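Local coordinates for protein EIAV protease (Equine infectious anemia virus, PDB 1FMB) that probably cleaves the viral polyprotein as a dimeric retroviral aspartic protease, held here in complex with the inhibitor HBY-793, at residues K7-T11 with N21-D25; V32-Y38 with V82-T88; K71-I76 with Q96-A100. The protein carries 1 engineered substitution. All coordinates share one frame; numbering follows the deposited sequence.

Contact 1 of 3, residues K7-T11 with N21-D25; sequences KRPTT and NVLLD. With HYB ([2-(2-methyl-propane-2-sulfonylmethyl)-3-naphthalen-1-yl-propionyl-valinyl]-phenylalaninol), chain B.
Arg8, whose CB rests on Leu23 CD1, turns one face of its guanidinium to the naphthalene of the inhibitor, with HYB C13 3.6 Å above the centre of the plane. NH2 of the same group makes a salt bridge to Asp29 of the second subunit, which helps orient the flat head; arginine can do both because it is planar, charged and long. Leu23 carries CG anti to its backbone N (chi1 171°), bringing CD1 to Pro9 CD at 4.0 Å, while CD2 comes near HYB O14. That hydroxyl lies 2.7 Å from OD2 of Asp25, the aspartate of the family's Asp-Thr-Gly signature. Thr10, beta-branched as suits a strand, takes the amide nitrogen of Asn21 against its CB. Along the backbones, Leu24 N bonds to Pro9 O at 2.9 Å, and Thr11 and Val22 form an antiparallel hydrogen-bonded pair, Val22 N reaching Thr11 O at 2.8 Å. The contact belongs to the hairpin of strands 10-15 and 18-24; Tyr3 of strand 2-3 packs on Pro9, Thr11 and Leu24, and strand 89-90 runs parallel to strand 18-24, with Leu90 bonded to the Leu23 backbone.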
loop_
_atom_site.group_PDB
_atom_site.type_symbol
_atom_site.label_atom_id
_atom_site.label_comp_id
_atom_site.label_asym_id
_atom_site.label_seq_id
_atom_site.Cartn_x
_atom_site.Cartn_y
_atom_site.Cartn_z
ATOM N N LYS A 7 -6.305 7.418 9.686
ATOM C CA LYS A 7 -5.206 8.253 9.155
ATOM C C LYS A 7 -4.172 7.347 8.526
ATOM O O LYS A 7 -4.225 6.087 8.649
ATOM C CB LYS A 7 -4.672 9.166 10.257
ATOM C CG LYS A 7 -5.739 10.270 10.457
ATOM C CD LYS A 7 -5.066 11.440 11.151
ATOM C CE LYS A 7 -5.914 12.699 11.042
ATOM N NZ LYS A 7 -5.484 13.664 12.113
ATOM N N ARG A 8 -3.222 7.898 7.716
ATOM C CA ARG A 8 -2.264 6.917 7.142
ATOM C C ARG A 8 -1.484 6.333 8.332
ATOM O O ARG A 8 -1.131 7.129 9.234
ATOM C CB ARG A 8 -1.276 7.725 6.281
ATOM C CG ARG A 8 -1.973 8.439 5.117
ATOM C CD ARG A 8 -0.971 9.028 4.121
ATOM N NE ARG A 8 -1.649 9.740 3.053
ATOM C CZ ARG A 8 -1.628 11.025 2.753
ATOM N NH1 ARG A 8 -0.926 11.824 3.582
ATOM N NH2 ARG A 8 -2.270 11.459 1.683
ATOM N N PRO A 9 -1.177 5.067 8.304
ATOM C CA PRO A 9 -0.463 4.406 9.411
ATOM C C PRO A 9 1.038 4.689 9.268
ATOM O O PRO A 9 1.831 4.100 8.514
ATOM C CB PRO A 9 -0.840 2.934 9.178
ATOM C CG PRO A 9 -1.129 2.816 7.724
ATOM C CD PRO A 9 -1.642 4.144 7.228
ATOM N N THR A 10 1.465 5.687 10.059
ATOM C CA THR A 10 2.865 6.092 10.065
ATOM C C THR A 10 3.498 5.868 11.450
ATOM O O THR A 10 2.770 5.931 12.441
ATOM C CB THR A 10 3.116 7.561 9.684
ATOM O OG1 THR A 10 2.372 8.497 10.499
ATOM C CG2 THR A 10 2.651 7.826 8.250
ATOM N N THR A 11 4.824 5.655 11.396
ATOM C CA THR A 11 5.510 5.494 12.692
ATOM C C THR A 11 6.939 5.977 12.514
ATOM O O THR A 11 7.388 6.154 11.374
ATOM C CB THR A 11 5.522 4.058 13.224
ATOM O OG1 THR A 11 5.793 4.114 14.626
ATOM C CG2 THR A 11 6.544 3.159 12.551
ATOM N N ASN A 21 10.097 9.152 9.691
ATOM C CA ASN A 21 8.663 8.844 9.736
ATOM C C ASN A 21 8.432 8.001 8.460
ATOM O O ASN A 21 8.902 8.443 7.407
ATOM C CB ASN A 21 7.726 10.033 9.603
ATOM C CG ASN A 21 6.346 9.810 10.224
ATOM O OD1 ASN A 21 6.111 9.623 11.438
ATOM N ND2 ASN A 21 5.358 9.862 9.322
ATOM N N VAL A 22 7.862 6.832 8.656
ATOM C CA VAL A 22 7.672 5.888 7.544
ATOM C C VAL A 22 6.235 5.420 7.395
ATOM O O VAL A 22 5.569 5.423 8.421
ATOM C CB VAL A 22 8.542 4.629 7.712
ATOM C CG1 VAL A 22 10.008 5.058 7.862
ATOM C CG2 VAL A 22 8.283 3.733 8.880
ATOM N N LEU A 23 5.786 5.028 6.212
ATOM C CA LEU A 23 4.417 4.597 6.002
ATOM C C LEU A 23 4.436 3.085 6.155
ATOM O O LEU A 23 5.336 2.457 5.544
ATOM C CB LEU A 23 3.996 5.000 4.585
ATOM C CG LEU A 23 2.646 4.425 4.123
ATOM C CD1 LEU A 23 1.507 4.978 4.955
ATOM C CD2 LEU A 23 2.373 4.775 2.661
ATOM N N LEU A 24 3.532 2.445 6.879
ATOM C CA LEU A 24 3.450 0.984 7.041
ATOM C C LEU A 24 2.458 0.529 5.943
ATOM O O LEU A 24 1.253 0.835 5.970
ATOM C CB LEU A 24 2.844 0.648 8.406
ATOM C CG LEU A 24 3.682 1.366 9.513
ATOM C CD1 LEU A 24 3.066 1.083 10.882
ATOM C CD2 LEU A 24 5.078 0.853 9.403
ATOM N N ASP A 25 3.019 -0.117 4.955
ATOM C CA ASP A 25 2.267 -0.423 3.736
ATOM C C ASP A 25 2.123 -1.877 3.334
ATOM O O ASP A 25 3.033 -2.516 2.790
ATOM C CB ASP A 25 2.984 0.383 2.621
ATOM C CG ASP A 25 2.278 0.409 1.263
ATOM O OD1 ASP A 25 1.177 -0.193 1.185
ATOM O OD2 ASP A 25 2.953 0.935 0.368
HETATM S S1 HYB B . -3.807 9.864 -3.916
HETATM O O2 HYB B . -2.926 10.706 -4.677
HETATM O O3 HYB B . -4.315 8.680 -4.529
HETATM C C4 HYB B . 2.120 11.938 -2.209
HETATM C C5 HYB B . 1.358 11.508 -3.252
HETATM C C6 HYB B . 0.413 10.422 -3.066
HETATM C C7 HYB B . 0.282 9.836 -1.857
HETATM C C8 HYB B . 1.114 10.277 -0.690
HETATM C C9 HYB B . 2.007 11.333 -0.911
HETATM C C10 HYB B . 2.819 11.819 0.170
HETATM C C11 HYB B . 2.723 11.233 1.405
HETATM C C12 HYB B . 1.822 10.155 1.626
HETATM C C13 HYB B . 1.024 9.690 0.578
HETATM O O14 HYB B . 1.195 2.669 -0.666
HETATM C C15 HYB B . 1.642 2.221 -1.998
HETATM N N16 HYB B . 0.291 4.036 -2.883
HETATM C C17 HYB B . 1.667 3.511 -2.865
HETATM C C18 HYB B . 2.581 4.598 -2.251
HETATM C C19 HYB B . 2.970 5.810 -3.072
HETATM C C20 HYB B . 2.301 7.037 -2.999
HETATM C C21 HYB B . 2.705 8.168 -3.719
HETATM C C22 HYB B . 3.823 8.069 -4.556
HETATM C C23 HYB B . 4.523 6.866 -4.628
HETATM C C24 HYB B . 4.104 5.749 -3.900
HETATM N N25 HYB B . -1.620 6.295 -3.630
HETATM C C26 HYB B . -1.859 4.835 -3.777
HETATM C C27 HYB B . -0.417 4.261 -4.050
HETATM O O28 HYB B . 0.032 3.970 -5.147
HETATM C C29 HYB B . -2.877 4.468 -4.885
HETATM C C30 HYB B . -2.818 2.970 -5.226
HETATM C C31 HYB B . -4.268 4.912 -4.374
HETATM C C32 HYB B . -2.170 7.064 -2.650
HETATM O O33 HYB B . -2.903 6.608 -1.764
HETATM C C34 HYB B . -1.741 8.546 -2.656
HETATM C C35 HYB B . -0.664 8.662 -1.547
HETATM C C36 HYB B . -2.935 9.520 -2.396
HETATM C C37 HYB B . -6.314 9.992 -2.666
HETATM C C38 HYB B . -5.279 10.858 -3.429
HETATM C C39 HYB B . -5.942 11.283 -4.761
HETATM C C40 HYB B . -4.838 12.098 -2.614
#

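Contact 2 of 3, residues V32-Y38 with V82-T88; sequences VLTTAHY and VADIPVT. With HYB ([2-(2-methyl-propane-2-sulfonylmethyl)-3-naphthalen-1-yl-propionyl-valinyl]-phenylalaninol), chain B.
The parallel pairing of strands 32-34 and 74-83 ends here in a helix N-cap, where Thr34 and Thr88 tie the first helix of the chain to the loop that follows Ala83. Ala83 N bonds to Leu33 O at 3.0 Å, and Thr35 N returns a more bent bond to Ala83 O, meeting it from above the carbonyl plane. Thr88 OG1 is gripped twice: Thr34 N points at it almost straight (3.2 Å, 172°), and His37 ND1 meets it at 2.7 Å near the ring plane. A threonine suits this place because one small hydroxyl serves both a strand end and a helix. Thr34 OG1, set between backbone N and carbonyl carbon (chi1 68°), accepts from His37 N at 3.2 Å and lies over one face of the imidazole, toward its rim. Thr35 OG1 donates to Asp84 OD1 at 2.8 Å, approaching from above the carboxylate plane; Asp84 centres an inverse gamma turn. Branched apolar chains pack beside these bonds, Val32 CG1 on Ile85 CD1 (3.7 Å) and Val82 CG2 beside Leu33 CD2. Pro86 touches the inhibitor, its CB 3.7 Å from HYB C4. Around this contact, strand 58-71 packs on Val82 through Phe63 and Thr65, Phe63 meeting Tyr38 edge-to-face, while Leu20 of strand 18-24 covers Leu33 and His37.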
loop_
_atom_site.group_PDB
_atom_site.type_symbol
_atom_site.label_atom_id
_atom_site.label_comp_id
_atom_site.label_asym_id
_atom_site.label_seq_id
_atom_site.Cartn_x
_atom_site.Cartn_y
_atom_site.Cartn_z
ATOM N N VAL A 32 11.045 0.764 0.572
ATOM C CA VAL A 32 11.761 1.747 -0.230
ATOM C C VAL A 32 12.013 3.035 0.543
ATOM O O VAL A 32 11.160 3.653 1.156
ATOM C CB VAL A 32 10.838 2.127 -1.424
ATOM C CG1 VAL A 32 11.632 3.005 -2.428
ATOM C CG2 VAL A 32 10.440 0.845 -2.174
ATOM N N LEU A 33 13.258 3.445 0.509
ATOM C CA LEU A 33 13.649 4.726 1.152
ATOM C C LEU A 33 13.632 5.747 0.000
ATOM O O LEU A 33 14.129 5.501 -1.130
ATOM C CB LEU A 33 15.057 4.352 1.553
ATOM C CG LEU A 33 15.964 5.144 2.456
ATOM C CD1 LEU A 33 15.221 5.390 3.779
ATOM C CD2 LEU A 33 17.251 4.340 2.615
ATOM N N THR A 34 13.114 6.923 0.364
ATOM C CA THR A 34 13.147 8.014 -0.639
ATOM C C THR A 34 14.604 8.461 -0.745
ATOM O O THR A 34 15.450 8.332 0.149
ATOM C CB THR A 34 12.270 9.210 -0.286
ATOM O OG1 THR A 34 12.793 9.934 0.876
ATOM C CG2 THR A 34 10.839 8.920 0.090
ATOM N N THR A 35 15.032 8.970 -1.896
ATOM C CA THR A 35 16.407 9.451 -2.043
ATOM C C THR A 35 16.761 10.596 -1.060
ATOM O O THR A 35 17.942 10.619 -0.646
ATOM C CB THR A 35 16.502 10.033 -3.467
ATOM O OG1 THR A 35 16.127 9.000 -4.398
ATOM C CG2 THR A 35 17.916 10.544 -3.717
ATOM N N ALA A 36 15.832 11.472 -0.728
ATOM C CA ALA A 36 16.000 12.609 0.175
ATOM C C ALA A 36 16.312 12.003 1.550
ATOM O O ALA A 36 17.237 12.500 2.185
ATOM C CB ALA A 36 14.787 13.500 0.346
ATOM N N HIS A 37 15.637 10.914 1.961
ATOM C CA HIS A 37 15.950 10.276 3.237
ATOM C C HIS A 37 17.322 9.603 3.223
ATOM O O HIS A 37 18.048 9.720 4.217
ATOM C CB HIS A 37 14.867 9.267 3.643
ATOM C CG HIS A 37 13.678 9.958 4.219
ATOM N ND1 HIS A 37 12.503 9.300 4.542
ATOM C CD2 HIS A 37 13.414 11.275 4.422
ATOM C CE1 HIS A 37 11.637 10.146 5.052
ATOM N NE2 HIS A 37 12.153 11.373 4.991
ATOM N N TYR A 38 17.729 8.942 2.137
ATOM C CA TYR A 38 19.007 8.257 1.980
ATOM C C TYR A 38 20.119 9.294 2.151
ATOM O O TYR A 38 21.111 9.104 2.879
ATOM C CB TYR A 38 19.006 7.505 0.644
ATOM C CG TYR A 38 20.394 7.017 0.302
ATOM C CD1 TYR A 38 20.829 5.798 0.791
ATOM C CD2 TYR A 38 21.213 7.780 -0.540
ATOM C CE1 TYR A 38 22.125 5.385 0.523
ATOM C CE2 TYR A 38 22.497 7.349 -0.814
ATOM C CZ TYR A 38 22.929 6.152 -0.303
ATOM O OH TYR A 38 24.196 5.665 -0.534
ATOM N N VAL A 82 16.175 2.291 -2.842
ATOM C CA VAL A 82 16.173 3.767 -2.768
ATOM C C VAL A 82 15.555 4.300 -4.079
ATOM O O VAL A 82 15.919 3.849 -5.186
ATOM C CB VAL A 82 17.581 4.335 -2.568
ATOM C CG1 VAL A 82 17.447 5.837 -2.466
ATOM C CG2 VAL A 82 18.248 3.700 -1.343
ATOM N N ALA A 83 14.576 5.192 -4.032
ATOM C CA ALA A 83 13.958 5.697 -5.279
ATOM C C ALA A 83 13.367 7.063 -5.112
ATOM O O ALA A 83 13.107 7.509 -3.968
ATOM C CB ALA A 83 12.900 4.667 -5.754
ATOM N N ASP A 84 13.211 7.848 -6.244
ATOM C CA ASP A 84 12.640 9.176 -6.006
ATOM C C ASP A 84 11.122 9.104 -5.859
ATOM O O ASP A 84 10.403 9.445 -6.811
ATOM C CB ASP A 84 12.882 10.063 -7.241
ATOM C CG ASP A 84 14.327 10.535 -7.238
ATOM O OD1 ASP A 84 14.867 10.825 -6.158
ATOM O OD2 ASP A 84 14.924 10.639 -8.332
ATOM N N ILE A 85 10.636 8.649 -4.726
ATOM C CA ILE A 85 9.221 8.535 -4.434
ATOM C C ILE A 85 8.911 9.522 -3.309
ATOM O O ILE A 85 9.831 9.997 -2.669
ATOM C CB ILE A 85 8.778 7.099 -4.150
ATOM C CG1 ILE A 85 9.484 6.465 -2.944
ATOM C CG2 ILE A 85 9.115 6.278 -5.398
ATOM C CD1 ILE A 85 8.724 5.255 -2.384
ATOM N N PRO A 86 7.639 9.846 -3.068
ATOM C CA PRO A 86 7.276 10.870 -2.109
ATOM C C PRO A 86 7.404 10.476 -0.662
ATOM O O PRO A 86 7.394 11.387 0.156
ATOM C CB PRO A 86 5.754 11.042 -2.394
ATOM C CG PRO A 86 5.655 10.552 -3.789
ATOM C CD PRO A 86 6.533 9.341 -3.874
ATOM N N VAL A 87 7.461 9.157 -0.362
ATOM C CA VAL A 87 7.510 8.872 1.100
ATOM C C VAL A 87 8.300 7.602 1.349
ATOM O O VAL A 87 8.428 6.832 0.384
ATOM C CB VAL A 87 6.033 8.705 1.536
ATOM C CG1 VAL A 87 5.346 7.566 0.783
ATOM C CG2 VAL A 87 5.835 8.462 3.020
ATOM N N THR A 88 8.838 7.380 2.540
ATOM C CA THR A 88 9.608 6.138 2.739
ATOM C C THR A 88 8.571 5.132 3.265
ATOM O O THR A 88 7.708 5.475 4.069
ATOM C CB THR A 88 10.642 6.385 3.845
ATOM O OG1 THR A 88 11.721 7.092 3.200
ATOM C CG2 THR A 88 11.151 5.050 4.397
HETATM S S1 HYB B . -3.807 9.864 -3.916
HETATM O O2 HYB B . -2.926 10.706 -4.677
HETATM O O3 HYB B . -4.315 8.680 -4.529
HETATM C C4 HYB B . 2.120 11.938 -2.209
HETATM C C5 HYB B . 1.358 11.508 -3.252
HETATM C C6 HYB B . 0.413 10.422 -3.066
HETATM C C7 HYB B . 0.282 9.836 -1.857
HETATM C C8 HYB B . 1.114 10.277 -0.690
HETATM C C9 HYB B . 2.007 11.333 -0.911
HETATM C C10 HYB B . 2.819 11.819 0.170
HETATM C C11 HYB B . 2.723 11.233 1.405
HETATM C C12 HYB B . 1.822 10.155 1.626
HETATM C C13 HYB B . 1.024 9.690 0.578
HETATM O O14 HYB B . 1.195 2.669 -0.666
HETATM C C15 HYB B . 1.642 2.221 -1.998
HETATM N N16 HYB B . 0.291 4.036 -2.883
HETATM C C17 HYB B . 1.667 3.511 -2.865
HETATM C C18 HYB B . 2.581 4.598 -2.251
HETATM C C19 HYB B . 2.970 5.810 -3.072
HETATM C C20 HYB B . 2.301 7.037 -2.999
HETATM C C21 HYB B . 2.705 8.168 -3.719
HETATM C C22 HYB B . 3.823 8.069 -4.556
HETATM C C23 HYB B . 4.523 6.866 -4.628
HETATM C C24 HYB B . 4.104 5.749 -3.900
HETATM N N25 HYB B . -1.620 6.295 -3.630
HETATM C C26 HYB B . -1.859 4.835 -3.777
HETATM C C27 HYB B . -0.417 4.261 -4.050
HETATM O O28 HYB B . 0.032 3.970 -5.147
HETATM C C29 HYB B . -2.877 4.468 -4.885
HETATM C C30 HYB B . -2.818 2.970 -5.226
HETATM C C31 HYB B . -4.268 4.912 -4.374
HETATM C C32 HYB B . -2.170 7.064 -2.650
HETATM O O33 HYB B . -2.903 6.608 -1.764
HETATM C C34 HYB B . -1.741 8.546 -2.656
HETATM C C35 HYB B . -0.664 8.662 -1.547
HETATM C C36 HYB B . -2.935 9.520 -2.396
HETATM C C37 HYB B . -6.314 9.992 -2.666
HETATM C C38 HYB B . -5.279 10.858 -3.429
HETATM C C39 HYB B . -5.942 11.283 -4.761
HETATM C C40 HYB B . -4.838 12.098 -2.614
#

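Contact 3 of 3, residues K71-I76 with Q96-A100; sequences KKGRHI and QDLGA
Arg74 and Lys72 of a type I' hairpin turn, Lys71 to Arg74, reach across to Asp97 and Leu98 at the end of helix 92-97, which closes in a Schellman motif at Gly99. The Arg74 chain shows how the two ends meet. Its CB is directed toward the helix end; CG then lies beside the backbone N, and bends at chi2 (141°) and chi3 lay the outer half over Leu98. CD rests on Leu98 CD2 at 3.7 Å. NE follows with a long, weak bond to Asp97 O at 3.3 Å, and the same two atoms are bridged by a water that lies in the guanidinium plane at its edge, accepts from NE and donates to Asp97 O. CZ and NH1 pass over Leu98 O, which sits 3.5 Å above the centre of the guanidinium, facing it and not bonded to it. Lys72, its chain bent at chi3, brings NZ to that same carbonyl, 2.8 Å from Leu98 O and nearly in line with it; NZ is also hydrogen-bonded to Leu104 O of the second subunit. Two positive groups around the carbonyls of a helix C terminus would be electrostatically favourable there. Flexible basic chains suit an exposed turn, whereas Ile76 and Leu98 supply the apolar part: Ile76 CD1 touches Leu98 CD2 at 3.7 Å and Asp97 CB at 4.0 Å. Glycine suits positive phi at Gly73 and Gly99; Lys72, too, has positive phi in this turn. Gly73 is the third residue of the turn, and at Gly99 (phi 85°) the alpha carbon bears only hydrogens on the side of the Leu98 carbonyl and the two basic tips. One of the two bonds of the Schellman motif runs from Gly99 N to Gln96 O, at 3.0 Å.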
loop_
_atom_site.group_PDB
_atom_site.type_symbol
_atom_site.label_atom_id
_atom_site.label_comp_id
_atom_site.label_asym_id
_atom_site.label_seq_id
_atom_site.Cartn_x
_atom_site.Cartn_y
_atom_site.Cartn_z
ATOM N N LYS A 71 13.487 -0.774 15.914
ATOM C CA LYS A 71 12.093 -0.484 16.295
ATOM C C LYS A 71 11.583 -1.662 17.145
ATOM O O LYS A 71 11.951 -2.805 16.879
ATOM C CB LYS A 71 11.160 -0.436 15.074
ATOM C CG LYS A 71 9.715 -0.076 15.310
ATOM C CD LYS A 71 9.494 1.339 15.800
ATOM C CE LYS A 71 8.025 1.693 16.018
ATOM N NZ LYS A 71 7.946 3.105 16.506
ATOM N N LYS A 72 10.652 -1.341 18.042
ATOM C CA LYS A 72 10.056 -2.403 18.872
ATOM C C LYS A 72 11.186 -3.229 19.494
ATOM O O LYS A 72 11.135 -4.459 19.552
ATOM C CB LYS A 72 9.305 -3.330 17.922
ATOM C CG LYS A 72 7.816 -3.283 17.766
ATOM C CD LYS A 72 7.439 -4.546 16.983
ATOM C CE LYS A 72 6.346 -5.299 17.748
ATOM N NZ LYS A 72 5.659 -6.368 16.965
ATOM N N GLY A 73 12.272 -2.593 19.917
ATOM C CA GLY A 73 13.411 -3.295 20.475
ATOM C C GLY A 73 14.022 -4.321 19.532
ATOM O O GLY A 73 14.750 -5.169 20.054
ATOM N N ARG A 74 13.744 -4.335 18.228
ATOM C CA ARG A 74 14.339 -5.285 17.311
ATOM C C ARG A 74 15.484 -4.583 16.581
ATOM O O ARG A 74 15.609 -3.359 16.525
ATOM C CB ARG A 74 13.390 -5.841 16.259
ATOM C CG ARG A 74 12.400 -6.840 16.869
ATOM C CD ARG A 74 11.039 -6.641 16.215
ATOM N NE ARG A 74 10.504 -7.962 15.875
ATOM C CZ ARG A 74 9.546 -8.515 16.603
ATOM N NH1 ARG A 74 8.944 -7.744 17.491
ATOM N NH2 ARG A 74 9.195 -9.768 16.363
ATOM N N HIS A 75 16.365 -5.404 16.039
ATOM C CA HIS A 75 17.522 -4.858 15.311
ATOM C C HIS A 75 17.515 -5.561 13.963
ATOM O O HIS A 75 17.909 -6.737 13.977
ATOM C CB HIS A 75 18.761 -5.284 16.103
ATOM C CG HIS A 75 19.909 -4.410 15.738
ATOM N ND1 HIS A 75 20.194 -3.280 16.478
ATOM C CD2 HIS A 75 20.819 -4.494 14.741
ATOM C CE1 HIS A 75 21.257 -2.694 15.937
ATOM N NE2 HIS A 75 21.657 -3.409 14.894
ATOM N N ILE A 76 17.022 -4.946 12.892
ATOM C CA ILE A 76 16.980 -5.690 11.634
ATOM C C ILE A 76 18.057 -5.190 10.680
ATOM O O ILE A 76 18.194 -3.984 10.514
ATOM C CB ILE A 76 15.575 -5.495 11.059
ATOM C CG1 ILE A 76 14.615 -6.379 11.873
ATOM C CG2 ILE A 76 15.468 -5.860 9.597
ATOM C CD1 ILE A 76 13.343 -5.610 12.135
ATOM N N GLN A 96 6.880 -8.115 8.125
ATOM C CA GLN A 96 6.908 -9.514 8.541
ATOM C C GLN A 96 7.976 -9.669 9.620
ATOM O O GLN A 96 7.774 -10.280 10.698
ATOM C CB GLN A 96 7.190 -10.427 7.346
ATOM C CG GLN A 96 7.139 -11.910 7.655
ATOM C CD GLN A 96 7.419 -12.812 6.459
ATOM O OE1 GLN A 96 7.527 -12.340 5.332
ATOM N NE2 GLN A 96 7.556 -14.115 6.698
ATOM N N ASP A 97 9.120 -9.053 9.378
ATOM C CA ASP A 97 10.225 -9.075 10.343
ATOM C C ASP A 97 9.789 -8.467 11.680
ATOM O O ASP A 97 10.126 -8.995 12.735
ATOM C CB ASP A 97 11.451 -8.267 9.888
ATOM C CG ASP A 97 12.186 -9.019 8.792
ATOM O OD1 ASP A 97 12.078 -10.264 8.832
ATOM O OD2 ASP A 97 12.823 -8.427 7.893
ATOM N N LEU A 98 9.075 -7.355 11.691
ATOM C CA LEU A 98 8.618 -6.693 12.865
ATOM C C LEU A 98 7.408 -7.412 13.482
ATOM O O LEU A 98 7.029 -6.969 14.582
ATOM C CB LEU A 98 8.194 -5.215 12.700
ATOM C CG LEU A 98 9.377 -4.302 12.335
ATOM C CD1 LEU A 98 8.923 -2.929 11.876
ATOM C CD2 LEU A 98 10.302 -4.142 13.537
ATOM N N GLY A 99 6.796 -8.410 12.888
ATOM C CA GLY A 99 5.646 -9.031 13.533
ATOM C C GLY A 99 4.362 -8.293 13.241
ATOM O O GLY A 99 3.387 -8.535 13.935
ATOM N N ALA A 100 4.255 -7.392 12.260
ATOM C CA ALA A 100 3.020 -6.659 11.999
ATOM C C ALA A 100 1.972 -7.594 11.403
ATOM O O ALA A 100 2.315 -8.594 10.803
ATOM C CB ALA A 100 3.214 -5.577 10.921
HETATM O O HOH W 1 12.282 -9.386 14.082
#

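How the contacts relate
Contact 1 closes along the chain before contacts 2 and 3 open, and the segments of those two alternate, both drawing on strand 74-83. All three reach one mixed sheet. Contacts 1 and 2 have centres about 14 Å apart and touch directly, Leu23 N lying 2.9 Å from Thr88 O, probably hydrogen-bonded; both border the inhibitor, so the hairpin and the loop after Ala83 form adjoining parts of the binding site. Contact 3 lies about 15 Å from contact 1, centre to centre, and joins it through Lys71 NZ and Thr11 OG1. It is about 20 Å from contact 2, again between centres, across the chain's centre. Contacts 1 and 3 meet the second subunit, placing them at the dimer interface.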